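Local coordinates for REP-associated tyrosine transposase (Escherichia coli, PDB 4ER8), which binds the hairpins of repeated extragenic palindromes and catalyses cleavage and recombination of the mosaic elements that contain them, at residues W14-N19 against P96-H101; Q33-A38 against K82-A87. One frame throughout, in Å; residues are numbered along the deposited sequence.

Interaction 1: W14-N19 against P96-H101; sequences WFFTVN and PRFWEH. With nucleotides of chain B.
Phe15 with His101 and Thr17 with Trp99 form the hydrogen-bonded pairs of an antiparallel ladder, the strands running at 167°. Phe15 N reaches His101 O at 2.8 Å and His101 N bonds Phe15 O in return, while Thr17 N and Trp99 N bond each other's carbonyl oxygens. Between them Phe16 and Glu100 form the non-hydrogen-bonded pair.

Apolar contacts divide between the faces. Phe98 CG stands between the backbone N and the carbonyl carbon (chi1 57°), and from there the ring lies alongside Phe16, whose CD2 is 3.7 Å from Phe98 CE1, with planes 75° apart; Trp77 meets both rings. Val18 CG2 lies 3.6 Å from Phe98 CB. On the face shared with Thr17, whose OG1 bonds Ala159 O, Trp99 CD1 lies at the edge of the Phe15 ring.

Most polar contacts to the DNA come from 96-101, though Thr17 O takes a weak bond from N6 of DA3 of chain B. DT2 of chain B donates from N3 to Glu100 O (2.8 Å), and His101 ND1 donates to its O4 at 2.7 Å. The base lies over one face of the Trp99 indole. Arg97 NE meets OP2 of DC31 of chain B at 2.8 Å.

Strand 13-19 and edge strand 99-102 belong to the four-stranded antiparallel sheet of the HUH nuclease; the edge strand and the loop before it hold bases and phosphate of the DNA.

Interaction 2: Q33-A38 against K82-A87; sequences QMLRHA and KQFTHA. With nucleotides of chain B.
Phe84 projects from helix 82-87 onto Met34, Leu35 and Ala38, and its atoms can be followed outward. Its CB lies 4.1 Å from Ala38 CB. CG stands anti to the backbone N (chi1 180°), and from there the CD1/CE1 side of the ring meets 33-38. There Phe84 CD1 comes 3.5 Å from Leu35 N, which lies at the ring edge near its plane, and 4.0 Å from Leu35 CB. One atom further, Phe84 CE1 meets Met34 CB at 3.8 Å. Beyond the two segments, Leu27, Leu28 and Ile93 also touch this side chain.

Other contacts complete the pair. Ala38 CB sits 3.6 Å from Gln83 CB, where the CA atoms of the two residues are 5.4 Å apart. Toward the C-terminal end of helix 73-87, Met34 CG touches Ala87 CB at 3.7 Å and Met34 CE approaches Ala87 O. The axes of the two segments cross at 142° and come within 8.7 Å, with two alanine methyls among the touching groups.

Lys82 and Thr85 lead to the DNA instead: Lys82 NZ donates to N3 of DC27 of chain B and is also paired with Glu79, and Thr85 OG1 lies close to OP1 of DT29 of chain B.

Across the helix pair the touching side-chain atoms are carbons, so cohesion there rests on van der Waals and hydrophobic contact, whereas polar and charged groups of 82-87 address the DNA.

How the interactions relate
Interaction 2 is nested within the chain loop closed by interaction 1, and strand 99-102 is the next regular element after helix 73-87. Their centres are about 17 Å apart and their nearest atoms about 8 Å, so they do not touch, yet both meet DNA chain B. DT29 and DC31 lie two nucleotides apart, the first near the helix and the second near the edge strand. Helix 73-87 also spans both contacts through Trp77 and Phe84. The nickel site of His59, His61, Asn119, His123 and Glu161 is nearer interaction 1: the Thr17 side chain is about 6 Å from the ion, against about 13 Å for Leu35, and Thr17 OG1 bonds ligand His61.

Interaction 1: W14-N19 against P96-H101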
loop_
_atom_site.group_PDB
_atom_site.type_symbol
_atom_site.label_atom_id
_atom_site.label_comp_id
_atom_site.label_asym_id
_atom_site.label_seq_id
_atom_site.Cartn_x
_atom_site.Cartn_y
_atom_site.Cartn_z
ATOM N N TRP A 14 7.163 0.242 8.027
ATOM C CA TRP A 14 7.009 -0.990 7.285
ATOM C C TRP A 14 6.393 -0.766 5.907
ATOM O O TRP A 14 5.747 0.270 5.635
ATOM C CB TRP A 14 6.066 -1.956 8.004
ATOM C CG TRP A 14 6.404 -2.444 9.387
ATOM C CD1 TRP A 14 6.979 -3.657 9.715
ATOM C CD2 TRP A 14 6.108 -1.801 10.626
ATOM N NE1 TRP A 14 7.064 -3.778 11.084
ATOM C CE2 TRP A 14 6.546 -2.649 11.657
ATOM C CE3 TRP A 14 5.528 -0.588 10.959
ATOM C CZ2 TRP A 14 6.447 -2.305 12.985
ATOM C CZ3 TRP A 14 5.402 -0.255 12.243
ATOM C CH2 TRP A 14 5.856 -1.108 13.265
ATOM N N PHE A 15 6.563 -1.796 5.071
ATOM C CA PHE A 15 6.040 -1.856 3.720
ATOM C C PHE A 15 5.011 -2.977 3.725
ATOM O O PHE A 15 5.266 -4.021 4.360
ATOM C CB PHE A 15 7.161 -2.255 2.780
ATOM C CG PHE A 15 6.693 -2.570 1.370
ATOM C CD1 PHE A 15 6.516 -1.577 0.458
ATOM C CD2 PHE A 15 6.403 -3.872 0.992
ATOM C CE1 PHE A 15 6.068 -1.871 -0.832
ATOM C CE2 PHE A 15 5.981 -4.167 -0.267
ATOM C CZ PHE A 15 5.834 -3.170 -1.192
ATOM N N PHE A 16 3.889 -2.786 3.021
ATOM C CA PHE A 16 2.807 -3.760 3.044
ATOM C C PHE A 16 2.237 -3.928 1.656
ATOM O O PHE A 16 2.355 -3.036 0.835
ATOM C CB PHE A 16 1.656 -3.332 3.958
ATOM C CG PHE A 16 2.032 -3.053 5.376
ATOM C CD1 PHE A 16 2.151 -1.768 5.823
ATOM C CD2 PHE A 16 2.215 -4.051 6.264
ATOM C CE1 PHE A 16 2.418 -1.472 7.157
ATOM C CE2 PHE A 16 2.520 -3.768 7.630
ATOM C CZ PHE A 16 2.614 -2.472 8.062
ATOM N N THR A 17 1.612 -5.072 1.401
ATOM C CA THR A 17 1.019 -5.386 0.104
ATOM C C THR A 17 -0.271 -6.058 0.499
ATOM O O THR A 17 -0.278 -7.062 1.267
ATOM C CB THR A 17 1.882 -6.379 -0.728
ATOM O OG1 THR A 17 3.083 -5.733 -1.197
ATOM C CG2 THR A 17 1.125 -6.840 -1.970
ATOM N N VAL A 18 -1.384 -5.481 0.044
ATOM C CA VAL A 18 -2.694 -6.059 0.310
ATOM C C VAL A 18 -3.360 -6.307 -1.056
ATOM O O VAL A 18 -3.452 -5.408 -1.924
ATOM C CB VAL A 18 -3.507 -5.140 1.151
ATOM C CG1 VAL A 18 -4.893 -5.613 1.227
ATOM C CG2 VAL A 18 -2.886 -4.971 2.556
ATOM N N ASN A 19 -3.774 -7.549 -1.264
ATOM C CA ASN A 19 -4.343 -7.949 -2.523
ATOM C C ASN A 19 -5.800 -8.250 -2.383
ATOM O O ASN A 19 -6.258 -8.802 -1.382
ATOM C CB ASN A 19 -3.672 -9.202 -3.055
ATOM C CG ASN A 19 -2.230 -8.979 -3.463
ATOM O OD1 ASN A 19 -1.339 -9.615 -2.920
ATOM N ND2 ASN A 19 -1.993 -8.100 -4.431
ATOM N N PRO A 96 -6.599 -12.928 2.412
ATOM C CA PRO A 96 -6.439 -12.905 3.853
ATOM C C PRO A 96 -5.082 -12.339 4.264
ATOM O O PRO A 96 -4.091 -12.441 3.524
ATOM C CB PRO A 96 -6.515 -14.407 4.216
ATOM C CG PRO A 96 -7.522 -14.946 3.228
ATOM C CD PRO A 96 -7.103 -14.233 1.938
ATOM N N ARG A 97 -5.058 -11.778 5.467
ATOM C CA ARG A 97 -3.923 -11.051 5.997
ATOM C C ARG A 97 -3.269 -10.179 4.914
ATOM O O ARG A 97 -3.981 -9.545 4.134
ATOM C CB ARG A 97 -2.988 -12.015 6.698
ATOM C CG ARG A 97 -3.756 -13.021 7.560
ATOM C CD ARG A 97 -2.837 -14.032 8.215
ATOM N NE ARG A 97 -1.906 -13.396 9.139
ATOM C CZ ARG A 97 -0.983 -14.027 9.853
ATOM N NH1 ARG A 97 -0.877 -15.343 9.781
ATOM N NH2 ARG A 97 -0.188 -13.345 10.672
ATOM N N PHE A 98 -1.933 -10.130 4.893
ATOM C CA PHE A 98 -1.174 -9.173 4.078
ATOM C C PHE A 98 0.334 -9.404 4.255
ATOM O O PHE A 98 0.770 -9.997 5.255
ATOM C CB PHE A 98 -1.505 -7.734 4.494
ATOM C CG PHE A 98 -1.257 -7.464 5.948
ATOM C CD1 PHE A 98 -0.005 -7.009 6.387
ATOM C CD2 PHE A 98 -2.277 -7.639 6.901
ATOM C CE1 PHE A 98 0.245 -6.771 7.747
ATOM C CE2 PHE A 98 -2.036 -7.374 8.267
ATOM C CZ PHE A 98 -0.762 -6.968 8.688
ATOM N N TRP A 99 1.127 -8.902 3.302
ATOM C CA TRP A 99 2.561 -8.995 3.358
ATOM C C TRP A 99 3.125 -7.815 4.121
ATOM O O TRP A 99 2.715 -6.689 3.890
ATOM C CB TRP A 99 3.125 -9.048 1.934
ATOM C CG TRP A 99 4.632 -8.909 1.859
ATOM C CD1 TRP A 99 5.354 -7.755 1.656
ATOM C CD2 TRP A 99 5.583 -9.960 1.969
ATOM N NE1 TRP A 99 6.698 -8.028 1.644
ATOM C CE2 TRP A 99 6.870 -9.373 1.851
ATOM C CE3 TRP A 99 5.478 -11.347 2.159
ATOM C CZ2 TRP A 99 8.050 -10.134 1.914
ATOM C CZ3 TRP A 99 6.658 -12.103 2.249
ATOM C CH2 TRP A 99 7.920 -11.494 2.120
ATOM N N GLU A 100 4.078 -8.084 5.023
ATOM C CA GLU A 100 4.700 -7.060 5.878
ATOM C C GLU A 100 6.198 -7.166 5.826
ATOM O O GLU A 100 6.775 -8.271 5.977
ATOM C CB GLU A 100 4.304 -7.231 7.335
ATOM C CG GLU A 100 5.227 -6.440 8.370
ATOM C CD GLU A 100 6.399 -7.279 8.900
ATOM O OE1 GLU A 100 7.594 -6.918 8.719
ATOM O OE2 GLU A 100 6.108 -8.336 9.485
ATOM N N HIS A 101 6.854 -6.024 5.660
ATOM C CA HIS A 101 8.292 -6.008 5.732
ATOM C C HIS A 101 8.802 -4.752 6.411
ATOM O O HIS A 101 8.462 -3.606 6.020
ATOM C CB HIS A 101 8.927 -6.190 4.351
ATOM C CG HIS A 101 10.378 -5.800 4.305
ATOM N ND1 HIS A 101 11.391 -6.659 4.688
ATOM C CD2 HIS A 101 10.977 -4.636 3.947
ATOM C CE1 HIS A 101 12.552 -6.037 4.566
ATOM N NE2 HIS A 101 12.330 -4.814 4.103
ATOM P P DT B 2 12.598 -15.986 4.991
ATOM O OP1 DT B 2 12.812 -17.409 4.599
ATOM O OP2 DT B 2 12.901 -14.928 4.005
ATOM O "O5'" DT B 2 11.069 -15.883 5.405
ATOM C "C5'" DT B 2 10.351 -16.956 5.961
ATOM C "C4'" DT B 2 8.923 -16.429 6.091
ATOM O "O4'" DT B 2 9.032 -15.031 6.483
ATOM C "C3'" DT B 2 8.101 -16.448 4.801
ATOM O "O3'" DT B 2 6.783 -16.626 5.157
ATOM C "C2'" DT B 2 8.221 -15.010 4.343
ATOM C "C1'" DT B 2 8.238 -14.232 5.650
ATOM N N1 DT B 2 8.754 -12.831 5.507
ATOM C C2 DT B 2 7.933 -11.755 5.814
ATOM O O2 DT B 2 6.806 -11.850 6.240
ATOM N N3 DT B 2 8.468 -10.505 5.633
ATOM C C4 DT B 2 9.715 -10.187 5.143
ATOM O O4 DT B 2 10.086 -9.005 4.989
ATOM C C5 DT B 2 10.542 -11.333 4.817
ATOM C C7 DT B 2 11.959 -11.101 4.292
ATOM C C6 DT B 2 10.024 -12.580 5.015
ATOM P P DA B 3 5.908 -17.810 4.574
ATOM O OP1 DA B 3 4.785 -18.036 5.485
ATOM O OP2 DA B 3 6.820 -18.954 4.462
ATOM O "O5'" DA B 3 5.599 -17.298 3.094
ATOM C "C5'" DA B 3 4.802 -16.163 2.839
ATOM C "C4'" DA B 3 3.324 -16.527 3.048
ATOM O "O4'" DA B 3 2.497 -15.359 2.857
ATOM C "C3'" DA B 3 2.733 -17.595 2.162
ATOM O "O3'" DA B 3 1.716 -18.169 2.882
ATOM C "C2'" DA B 3 2.163 -16.766 1.018
ATOM C "C1'" DA B 3 1.614 -15.557 1.787
ATOM N N9 DA B 3 1.580 -14.237 1.150
ATOM C C8 DA B 3 2.462 -13.690 0.259
ATOM N N7 DA B 3 2.152 -12.466 -0.094
ATOM C C5 DA B 3 0.982 -12.195 0.602
ATOM C C6 DA B 3 0.136 -11.059 0.658
ATOM N N6 DA B 3 0.324 -9.892 -0.023
ATOM N N1 DA B 3 -0.916 -11.151 1.493
ATOM C C2 DA B 3 -1.107 -12.273 2.170
ATOM N N3 DA B 3 -0.400 -13.393 2.173
ATOM C C4 DA B 3 0.641 -13.274 1.375
ATOM P P DC B 31 -1.749 -10.002 11.308
ATOM O OP1 DC B 31 -0.669 -9.029 11.436
ATOM O OP2 DC B 31 -1.919 -10.819 10.120
ATOM O "O5'" DC B 31 -1.645 -10.961 12.574
ATOM C "C5'" DC B 31 -1.387 -10.494 13.923
ATOM C "C4'" DC B 31 -1.130 -11.687 14.846
ATOM O "O4'" DC B 31 -2.370 -12.444 14.866
ATOM C "C3'" DC B 31 -0.033 -12.674 14.381
ATOM O "O3'" DC B 31 0.871 -12.654 15.395
ATOM C "C2'" DC B 31 -0.688 -14.041 14.345
ATOM C "C1'" DC B 31 -2.069 -13.809 14.940
ATOM N N1 DC B 31 -3.099 -14.408 14.106
ATOM C C2 DC B 31 -3.857 -15.453 14.604
ATOM O O2 DC B 31 -3.588 -15.799 15.765
ATOM N N3 DC B 31 -4.812 -15.997 13.794
ATOM C C4 DC B 31 -5.035 -15.552 12.539
ATOM N N4 DC B 31 -6.001 -16.091 11.727
ATOM C C5 DC B 31 -4.238 -14.494 12.030
ATOM C C6 DC B 31 -3.306 -13.957 12.827
#

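Interaction 2: Q33-A38 against K82-A87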
loop_
_atom_site.group_PDB
_atom_site.type_symbol
_atom_site.label_atom_id
_atom_site.label_comp_id
_atom_site.label_asym_id
_atom_site.label_seq_id
_atom_site.Cartn_x
_atom_site.Cartn_y
_atom_site.Cartn_z
ATOM N N GLN A 33 -13.072 6.041 -3.757
ATOM C CA GLN A 33 -13.617 6.926 -2.746
ATOM C C GLN A 33 -13.893 6.238 -1.435
ATOM O O GLN A 33 -13.441 6.710 -0.402
ATOM C CB GLN A 33 -14.894 7.582 -3.284
ATOM C CG GLN A 33 -14.637 8.542 -4.451
ATOM C CD GLN A 33 -13.473 9.473 -4.135
ATOM O OE1 GLN A 33 -13.299 9.908 -2.981
ATOM N NE2 GLN A 33 -12.648 9.761 -5.154
ATOM N N MET A 34 -14.636 5.132 -1.469
ATOM C CA MET A 34 -14.862 4.340 -0.251
ATOM C C MET A 34 -13.530 3.976 0.366
ATOM O O MET A 34 -13.368 4.088 1.586
ATOM C CB MET A 34 -15.615 3.048 -0.532
ATOM C CG MET A 34 -17.135 3.159 -0.589
ATOM S SD MET A 34 -17.695 2.173 -2.011
ATOM C CE MET A 34 -19.477 2.420 -1.931
ATOM N N LEU A 35 -12.572 3.562 -0.474
ATOM C CA LEU A 35 -11.251 3.199 0.036
ATOM C C LEU A 35 -10.639 4.368 0.745
ATOM O O LEU A 35 -10.365 4.295 1.944
ATOM C CB LEU A 35 -10.317 2.714 -1.060
ATOM C CG LEU A 35 -8.927 2.220 -0.629
ATOM C CD1 LEU A 35 -8.957 0.923 0.136
ATOM C CD2 LEU A 35 -8.070 2.044 -1.841
ATOM N N ARG A 36 -10.443 5.453 0.001
ATOM C CA ARG A 36 -9.921 6.674 0.579
ATOM C C ARG A 36 -10.631 6.929 1.901
ATOM O O ARG A 36 -9.976 7.121 2.938
ATOM C CB ARG A 36 -10.113 7.844 -0.377
ATOM C CG ARG A 36 -8.840 8.340 -1.066
ATOM C CD ARG A 36 -9.161 9.276 -2.259
ATOM N NE ARG A 36 -9.532 10.683 -1.961
ATOM C CZ ARG A 36 -9.275 11.352 -0.833
ATOM N NH1 ARG A 36 -8.639 10.784 0.186
ATOM N NH2 ARG A 36 -9.660 12.618 -0.731
ATOM N N HIS A 37 -11.964 6.865 1.877
ATOM C CA HIS A 37 -12.758 7.158 3.060
ATOM C C HIS A 37 -12.400 6.259 4.244
ATOM O O HIS A 37 -12.126 6.750 5.337
ATOM C CB HIS A 37 -14.264 7.200 2.716
ATOM C CG HIS A 37 -14.659 8.419 1.912
ATOM N ND1 HIS A 37 -15.190 8.343 0.636
ATOM C CD2 HIS A 37 -14.574 9.746 2.200
ATOM C CE1 HIS A 37 -15.412 9.564 0.174
ATOM N NE2 HIS A 37 -15.048 10.433 1.104
ATOM N N ALA A 38 -12.316 4.958 3.984
ATOM C CA ALA A 38 -11.963 3.937 4.985
ATOM C C ALA A 38 -10.643 4.174 5.695
ATOM O O ALA A 38 -10.566 4.085 6.930
ATOM C CB ALA A 38 -11.965 2.558 4.355
ATOM N N LYS A 82 -11.826 -3.908 6.919
ATOM C CA LYS A 82 -13.200 -4.039 7.438
ATOM C C LYS A 82 -14.110 -2.909 6.953
ATOM O O LYS A 82 -15.117 -3.191 6.302
ATOM C CB LYS A 82 -13.226 -4.135 8.953
ATOM C CG LYS A 82 -14.580 -4.505 9.537
ATOM C CD LYS A 82 -14.446 -5.179 10.915
ATOM C CE LYS A 82 -14.040 -4.204 12.008
ATOM N NZ LYS A 82 -13.582 -4.912 13.271
ATOM N N GLN A 83 -13.751 -1.647 7.234
ATOM C CA GLN A 83 -14.547 -0.506 6.742
ATOM C C GLN A 83 -14.849 -0.661 5.280
ATOM O O GLN A 83 -15.983 -0.593 4.872
ATOM C CB GLN A 83 -13.854 0.842 6.909
ATOM C CG GLN A 83 -13.460 1.212 8.313
ATOM C CD GLN A 83 -14.633 1.505 9.236
ATOM O OE1 GLN A 83 -14.651 1.012 10.367
ATOM N NE2 GLN A 83 -15.594 2.329 8.781
ATOM N N PHE A 84 -13.832 -0.878 4.474
ATOM C CA PHE A 84 -14.069 -0.943 3.051
ATOM C C PHE A 84 -14.949 -2.130 2.656
ATOM O O PHE A 84 -15.765 -2.014 1.729
ATOM C CB PHE A 84 -12.753 -0.918 2.273
ATOM C CG PHE A 84 -12.931 -0.985 0.793
ATOM C CD1 PHE A 84 -13.207 0.166 0.061
ATOM C CD2 PHE A 84 -12.839 -2.203 0.123
ATOM C CE1 PHE A 84 -13.373 0.120 -1.336
ATOM C CE2 PHE A 84 -13.013 -2.270 -1.248
ATOM C CZ PHE A 84 -13.280 -1.096 -1.984
ATOM N N THR A 85 -14.793 -3.264 3.340
ATOM C CA THR A 85 -15.673 -4.408 3.085
ATOM C C THR A 85 -17.135 -4.022 3.387
ATOM O O THR A 85 -18.042 -4.291 2.583
ATOM C CB THR A 85 -15.218 -5.638 3.858
ATOM O OG1 THR A 85 -14.047 -6.163 3.218
ATOM C CG2 THR A 85 -16.290 -6.714 3.868
ATOM N N HIS A 86 -17.327 -3.338 4.521
ATOM C CA HIS A 86 -18.624 -2.822 4.963
ATOM C C HIS A 86 -19.214 -1.881 3.928
ATOM O O HIS A 86 -20.301 -2.137 3.393
ATOM C CB HIS A 86 -18.468 -2.086 6.306
ATOM C CG HIS A 86 -19.766 -1.691 6.943
ATOM N ND1 HIS A 86 -20.846 -2.549 7.034
ATOM C CD2 HIS A 86 -20.147 -0.536 7.549
ATOM C CE1 HIS A 86 -21.841 -1.933 7.653
ATOM N NE2 HIS A 86 -21.444 -0.712 7.977
ATOM N N ALA A 87 -18.470 -0.811 3.645
ATOM C CA ALA A 87 -18.906 0.246 2.743
ATOM C C ALA A 87 -19.432 -0.254 1.390
ATOM O O ALA A 87 -20.456 0.233 0.912
ATOM C CB ALA A 87 -17.802 1.267 2.550
ATOM P P DC B 27 -19.332 -12.129 15.167
ATOM O OP1 DC B 27 -20.593 -12.907 15.143
ATOM O OP2 DC B 27 -18.017 -12.802 14.920
ATOM O "O5'" DC B 27 -19.503 -10.920 14.126
ATOM C "C5'" DC B 27 -20.645 -10.847 13.324
ATOM C "C4'" DC B 27 -20.482 -9.707 12.349
ATOM O "O4'" DC B 27 -20.057 -8.528 13.077
ATOM C "C3'" DC B 27 -19.426 -9.932 11.290
ATOM O "O3'" DC B 27 -19.895 -9.344 10.189
ATOM C "C2'" DC B 27 -18.241 -9.080 11.687
ATOM C "C1'" DC B 27 -18.871 -8.007 12.553
ATOM N N1 DC B 27 -17.968 -7.667 13.663
ATOM C C2 DC B 27 -17.076 -6.626 13.409
ATOM O O2 DC B 27 -17.125 -6.071 12.291
ATOM N N3 DC B 27 -16.202 -6.243 14.386
ATOM C C4 DC B 27 -16.183 -6.883 15.550
ATOM N N4 DC B 27 -15.272 -6.447 16.426
ATOM C C5 DC B 27 -17.092 -7.960 15.839
ATOM C C6 DC B 27 -17.961 -8.326 14.866
ATOM P P DT B 29 -13.244 -8.501 5.954
ATOM O OP1 DT B 29 -12.891 -7.184 5.355
ATOM O OP2 DT B 29 -13.536 -9.683 5.111
ATOM O "O5'" DT B 29 -12.216 -8.887 7.135
ATOM C "C5'" DT B 29 -11.620 -7.780 7.832
ATOM C "C4'" DT B 29 -10.434 -8.206 8.677
ATOM O "O4'" DT B 29 -10.963 -8.911 9.791
ATOM C "C3'" DT B 29 -9.445 -9.167 8.017
ATOM O "O3'" DT B 29 -8.132 -8.573 8.014
ATOM C "C2'" DT B 29 -9.572 -10.464 8.810
ATOM C "C1'" DT B 29 -10.120 -9.970 10.134
ATOM N N1 DT B 29 -10.985 -10.973 10.815
ATOM C C2 DT B 29 -10.880 -11.100 12.175
ATOM O O2 DT B 29 -10.122 -10.434 12.827
ATOM N N3 DT B 29 -11.693 -12.034 12.754
ATOM C C4 DT B 29 -12.579 -12.836 12.060
ATOM O O4 DT B 29 -13.277 -13.659 12.596
ATOM C C5 DT B 29 -12.639 -12.664 10.653
ATOM C C7 DT B 29 -13.572 -13.536 9.891
ATOM C C6 DT B 29 -11.855 -11.743 10.079
ATOM P P DA B 28 -19.595 -10.146 8.868
ATOM O OP1 DA B 28 -20.510 -9.633 7.797
ATOM O OP2 DA B 28 -19.489 -11.565 9.243
ATOM O "O5'" DA B 28 -18.103 -9.645 8.576
ATOM C "C5'" DA B 28 -17.862 -8.302 8.119
ATOM C "C4'" DA B 28 -16.367 -8.004 8.187
ATOM O "O4'" DA B 28 -15.825 -8.090 9.543
ATOM C "C3'" DA B 28 -15.494 -8.899 7.308
ATOM O "O3'" DA B 28 -14.498 -8.045 6.822
ATOM C "C2'" DA B 28 -14.922 -9.899 8.300
ATOM C "C1'" DA B 28 -14.841 -9.081 9.592
ATOM N N9 DA B 28 -15.070 -9.928 10.749
ATOM C C8 DA B 28 -15.746 -11.126 10.793
ATOM N N7 DA B 28 -15.703 -11.671 11.998
ATOM C C5 DA B 28 -14.974 -10.786 12.773
ATOM C C6 DA B 28 -14.591 -10.774 14.119
ATOM N N6 DA B 28 -14.914 -11.736 14.995
ATOM N N1 DA B 28 -13.828 -9.748 14.573
ATOM C C2 DA B 28 -13.498 -8.805 13.705
ATOM N N3 DA B 28 -13.838 -8.704 12.415
ATOM C C4 DA B 28 -14.570 -9.730 12.013
#